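Local coordinates for protein beta-N-acetylhexosaminidase (Arthrobacter aurescens, PDB 3RCN) that probably hydrolyses terminal non-reducing N-acetyl-D-hexosamine residues from N-acetyl-beta-D-hexosaminides as a family 20 glycoside hydrolase, at residues D224-I229 against E303-P308; S307-L312 against G376-S381. All blocks are in the same frame, centred on the assembly; numbering follows the deposited sequence.

Overall arrangement
Both contacts lie in the alpha-beta barrel of the catalytic domain, and in sequence they follow one another instead of nesting. From the N terminus, helix 223-235 supplies 224-229, and after 73 residues that include strand 239-243 the chain returns at 303-308, which runs from the end of helix 288-304 into a loop. Contact 1 thereby joins two helices of the barrel's outer layer. Ser-307 and Pro-308 are shared with contact 2, whose loop opens where the first closes. It takes in Glu-316, the predicted proton donor, and strand 361-364 before reaching 376-381. Contact 2 joins two strands from within the barrel, across the strand between them. The contact centres are about 16 Å apart, both away from Glu-316.

Contact 1 (D224-I229 against E303-P308); sequences DDLREI and EIFPSP
Ile-304, in the last turn of its helix, meets both Leu-226 and Arg-227, and each of its branches has its own partner. CG2 reaches Leu-226 CB at 3.7 Å, an apolar contact close to the helix backbone. The other branch leads to CD1, which rests over one face of the Arg-227 guanidinium, off centre, with NH2 its nearest atom at 3.7 Å. With CG1 anti to the carbonyl carbon (chi1 -52°), CG2 is turned to Leu-226 and CG1 carries CD1 toward Arg-227. Arg-227 is extended from CG to NE and crosses the isoleucine at about a right angle. Its NH1 also forms a salt bridge with Asp-224 OD1 one helical turn earlier, at 3.1 Å, but the N-H...O angle of 128° makes that hydrogen bond weak. Phe-305, the first residue to leave helical geometry, adds CZ at 4.1 Å from Leu-226 CD2, while its ring face lies against Ile-304 CG2. Contact 1 thus combines apolar packing with a methyl over a guanidinium, between helix 223-235 and the end of helix 288-304 plus Phe-305. Met-184 touches Leu-226, Ile-304 and Phe-305, Phe-305 reaches inward to Val-240 and Pro-242 of strand 239-243, and Val-119 of the second subunit packs on Arg-227.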
# COMPACT_ATOMS: atom_id res chain seq x y z
N ASP A 224 -15.79 -4.18 -8.68
CA ASP A 224 -14.73 -5.18 -8.72
C ASP A 224 -13.72 -4.98 -7.60
O ASP A 224 -13.17 -5.95 -7.07
CB ASP A 224 -14.05 -5.17 -10.07
CG ASP A 224 -14.77 -6.03 -11.08
OD1 ASP A 224 -15.52 -6.92 -10.64
OD2 ASP A 224 -14.57 -5.82 -12.30
N ASP A 225 -13.48 -3.72 -7.23
CA ASP A 225 -12.58 -3.40 -6.14
C ASP A 225 -13.17 -3.87 -4.81
O ASP A 225 -12.47 -4.43 -3.97
CB ASP A 225 -12.32 -1.89 -6.07
CG ASP A 225 -11.54 -1.36 -7.27
OD1 ASP A 225 -11.75 -0.17 -7.60
OD2 ASP A 225 -10.73 -2.11 -7.88
N LEU A 226 -14.47 -3.64 -4.63
CA LEU A 226 -15.13 -4.05 -3.41
C LEU A 226 -15.19 -5.56 -3.33
O LEU A 226 -14.94 -6.14 -2.28
CB LEU A 226 -16.53 -3.44 -3.33
CG LEU A 226 -16.48 -1.92 -3.21
CD1 LEU A 226 -17.84 -1.30 -3.45
CD2 LEU A 226 -15.95 -1.54 -1.87
N ARG A 227 -15.52 -6.21 -4.44
CA ARG A 227 -15.53 -7.66 -4.48
C ARG A 227 -14.19 -8.17 -3.96
O ARG A 227 -14.15 -8.97 -3.03
CB ARG A 227 -15.76 -8.16 -5.90
CG ARG A 227 -17.15 -7.93 -6.43
CD ARG A 227 -17.48 -8.90 -7.58
NE ARG A 227 -18.86 -8.76 -8.03
CZ ARG A 227 -19.27 -7.87 -8.94
NH1 ARG A 227 -18.38 -7.04 -9.51
NH2 ARG A 227 -20.55 -7.80 -9.29
N GLU A 228 -13.11 -7.68 -4.56
CA GLU A 228 -11.76 -8.05 -4.15
C GLU A 228 -11.55 -7.88 -2.65
O GLU A 228 -11.06 -8.78 -1.97
CB GLU A 228 -10.73 -7.23 -4.94
CG GLU A 228 -9.27 -7.60 -4.62
CD GLU A 228 -8.23 -6.85 -5.51
OE1 GLU A 228 -8.60 -5.87 -6.19
OE2 GLU A 228 -7.05 -7.25 -5.52
N ILE A 229 -11.92 -6.73 -2.12
CA ILE A 229 -11.73 -6.46 -0.71
C ILE A 229 -12.49 -7.48 0.13
O ILE A 229 -11.96 -7.98 1.13
CB ILE A 229 -12.19 -5.06 -0.36
CG1 ILE A 229 -11.14 -4.05 -0.80
CG2 ILE A 229 -12.42 -4.95 1.14
CD1 ILE A 229 -11.65 -2.63 -0.91
N GLU A 303 -25.62 -7.53 -3.41
CA GLU A 303 -24.96 -8.33 -4.43
C GLU A 303 -23.43 -8.42 -4.19
O GLU A 303 -22.82 -9.47 -4.38
CB GLU A 303 -25.26 -7.76 -5.82
CG GLU A 303 -24.79 -8.63 -6.97
CD GLU A 303 -25.42 -10.01 -6.95
OE1 GLU A 303 -26.60 -10.11 -6.55
OE2 GLU A 303 -24.73 -10.99 -7.33
N ILE A 304 -22.82 -7.30 -3.80
CA ILE A 304 -21.39 -7.23 -3.53
C ILE A 304 -20.94 -7.83 -2.19
O ILE A 304 -19.98 -8.61 -2.15
CB ILE A 304 -20.90 -5.76 -3.57
CG1 ILE A 304 -21.34 -5.07 -4.88
CG2 ILE A 304 -19.41 -5.69 -3.35
CD1 ILE A 304 -20.96 -5.84 -6.12
N PHE A 305 -21.61 -7.45 -1.11
CA PHE A 305 -21.28 -7.87 0.26
C PHE A 305 -22.21 -8.98 0.75
O PHE A 305 -23.40 -8.75 0.99
CB PHE A 305 -21.42 -6.69 1.23
CG PHE A 305 -20.57 -5.51 0.88
CD1 PHE A 305 -21.02 -4.56 -0.02
CD2 PHE A 305 -19.31 -5.35 1.45
CE1 PHE A 305 -20.22 -3.47 -0.35
CE2 PHE A 305 -18.51 -4.27 1.12
CZ PHE A 305 -18.96 -3.32 0.23
N PRO A 306 -21.66 -10.19 0.93
CA PRO A 306 -22.33 -11.38 1.48
C PRO A 306 -22.71 -11.28 2.96
O PRO A 306 -23.50 -12.10 3.42
CB PRO A 306 -21.28 -12.48 1.26
CG PRO A 306 -19.99 -11.76 1.25
CD PRO A 306 -20.27 -10.46 0.56
N SER A 307 -22.18 -10.31 3.68
CA SER A 307 -22.37 -10.17 5.13
C SER A 307 -23.83 -10.24 5.64
O SER A 307 -24.72 -9.56 5.11
CB SER A 307 -21.78 -8.82 5.55
OG SER A 307 -22.15 -8.47 6.87
N PRO A 308 -24.09 -11.05 6.69
CA PRO A 308 -25.44 -11.16 7.27
C PRO A 308 -25.97 -9.84 7.82
O PRO A 308 -27.19 -9.68 7.90
CB PRO A 308 -25.28 -12.19 8.40
CG PRO A 308 -23.97 -12.89 8.11
CD PRO A 308 -23.11 -11.90 7.39

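Contact 2 (S307-L312 against G376-S381)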
# COMPACT_ATOMS: atom_id res chain seq x y z
N SER A 307 -22.18 -10.31 3.68
CA SER A 307 -22.37 -10.17 5.13
C SER A 307 -23.83 -10.24 5.64
O SER A 307 -24.72 -9.56 5.11
CB SER A 307 -21.78 -8.82 5.55
OG SER A 307 -22.15 -8.47 6.87
N PRO A 308 -24.09 -11.05 6.69
CA PRO A 308 -25.44 -11.16 7.27
C PRO A 308 -25.97 -9.84 7.82
O PRO A 308 -27.19 -9.68 7.90
CB PRO A 308 -25.28 -12.19 8.40
CG PRO A 308 -23.97 -12.89 8.11
CD PRO A 308 -23.11 -11.90 7.39
N TRP A 309 -25.09 -8.92 8.22
CA TRP A 309 -25.52 -7.58 8.63
C TRP A 309 -25.16 -6.54 7.57
O TRP A 309 -24.14 -6.65 6.89
CB TRP A 309 -24.86 -7.14 9.94
CG TRP A 309 -25.09 -8.06 11.08
CD1 TRP A 309 -26.15 -8.04 11.94
CD2 TRP A 309 -24.23 -9.11 11.51
NE1 TRP A 309 -26.00 -9.04 12.88
CE2 TRP A 309 -24.84 -9.72 12.63
CE3 TRP A 309 -23.02 -9.63 11.03
CZ2 TRP A 309 -24.26 -10.80 13.31
CZ3 TRP A 309 -22.45 -10.71 11.70
CH2 TRP A 309 -23.07 -11.29 12.83
N ILE A 310 -26.00 -5.52 7.44
CA ILE A 310 -25.70 -4.38 6.60
C ILE A 310 -26.03 -3.14 7.42
O ILE A 310 -27.07 -3.08 8.04
CB ILE A 310 -26.53 -4.45 5.32
CG1 ILE A 310 -25.96 -5.55 4.43
CG2 ILE A 310 -26.57 -3.10 4.61
CD1 ILE A 310 -26.63 -5.66 3.10
N SER A 311 -25.11 -2.18 7.48
CA SER A 311 -25.29 -1.06 8.40
C SER A 311 -26.00 0.11 7.74
O SER A 311 -25.65 0.52 6.63
CB SER A 311 -23.95 -0.60 8.99
OG SER A 311 -24.11 0.61 9.72
N LEU A 312 -27.05 0.59 8.39
CA LEU A 312 -27.75 1.79 7.95
C LEU A 312 -27.39 3.06 8.69
O LEU A 312 -27.95 4.11 8.41
CB LEU A 312 -29.26 1.58 7.93
CG LEU A 312 -29.72 0.49 6.95
CD1 LEU A 312 -31.22 0.27 7.07
CD2 LEU A 312 -29.34 0.86 5.54
N GLY A 376 -33.10 -9.64 13.85
CA GLY A 376 -31.66 -9.71 13.89
C GLY A 376 -30.98 -8.36 13.98
O GLY A 376 -29.77 -8.26 13.75
N ALA A 377 -31.74 -7.31 14.31
CA ALA A 377 -31.14 -5.98 14.40
C ALA A 377 -29.99 -5.94 15.40
O ALA A 377 -30.09 -6.41 16.53
CB ALA A 377 -32.16 -4.94 14.74
N LEU A 378 -28.88 -5.37 14.93
CA LEU A 378 -27.68 -5.20 15.71
C LEU A 378 -27.51 -3.73 16.04
O LEU A 378 -27.55 -2.87 15.15
CB LEU A 378 -26.48 -5.68 14.90
CG LEU A 378 -25.10 -5.41 15.49
CD1 LEU A 378 -25.01 -6.08 16.85
CD2 LEU A 378 -24.05 -5.97 14.56
N VAL A 379 -27.32 -3.43 17.32
CA VAL A 379 -27.01 -2.08 17.74
C VAL A 379 -25.53 -1.91 18.06
O VAL A 379 -24.97 -2.68 18.83
CB VAL A 379 -27.84 -1.66 18.95
CG1 VAL A 379 -27.58 -0.19 19.29
CG2 VAL A 379 -29.30 -1.89 18.66
N ALA A 380 -24.91 -0.88 17.51
CA ALA A 380 -23.55 -0.54 17.90
C ALA A 380 -23.63 0.63 18.87
O ALA A 380 -23.88 1.77 18.49
CB ALA A 380 -22.73 -0.15 16.68
N SER A 381 -23.35 0.33 20.14
CA SER A 381 -23.59 1.29 21.20
C SER A 381 -22.36 2.12 21.53
O SER A 381 -21.39 1.61 22.10
CB SER A 381 -24.03 0.56 22.47
OG SER A 381 -24.20 1.50 23.52
O HOH W 1 -27.96 -9.42 14.93
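Trp-309 and Leu-378 meet inside the (beta/alpha)8-type barrel of the catalytic domain, reaching across strand 361-364, which pairs in parallel with the strands of both residues. Their CA atoms are 7.8 Å apart, too far for direct strand pairing, and the side chains make the link. Trp-309 has CG anti to its carbonyl carbon, which places the indole beside the backbone N, and the turn about CB-CG presents CD1 and NE1 to Leu-378. Leu-378 CD2 comes over one face, 4.0 Å from the centroid of the five-membered ring and only 12° off its normal, a CH-pi contact, while Leu-378 CB stays outside the rim, 3.8 Å from Trp-309 CD1. The leucine CG lies anti to the backbone N (chi1 173°) and CD2 continues anti to CA, so this methyl is the one extended onto the ring. At the indole edge a water lies in the ring plane, accepting from Trp-309 NE1 at 2.9 Å and donating to Gly-376 O. This water bridges a direct NE1 to Gly-376 O separation of 3.9 Å. A leucine in place of Trp-309 has neither the flat face nor the N-H, and would probably leave a gap beside Leu-378 CD2 and the water without its donor from the indole. Ile-241 and Ala-361, from the strands flanking 309-313, also touch the indole. Where the strand begins, Ser-307 OG donates to Trp-309 O at 2.7 Å, in the carbonyl plane and on a lone pair, with a C=O...OG angle of 133°.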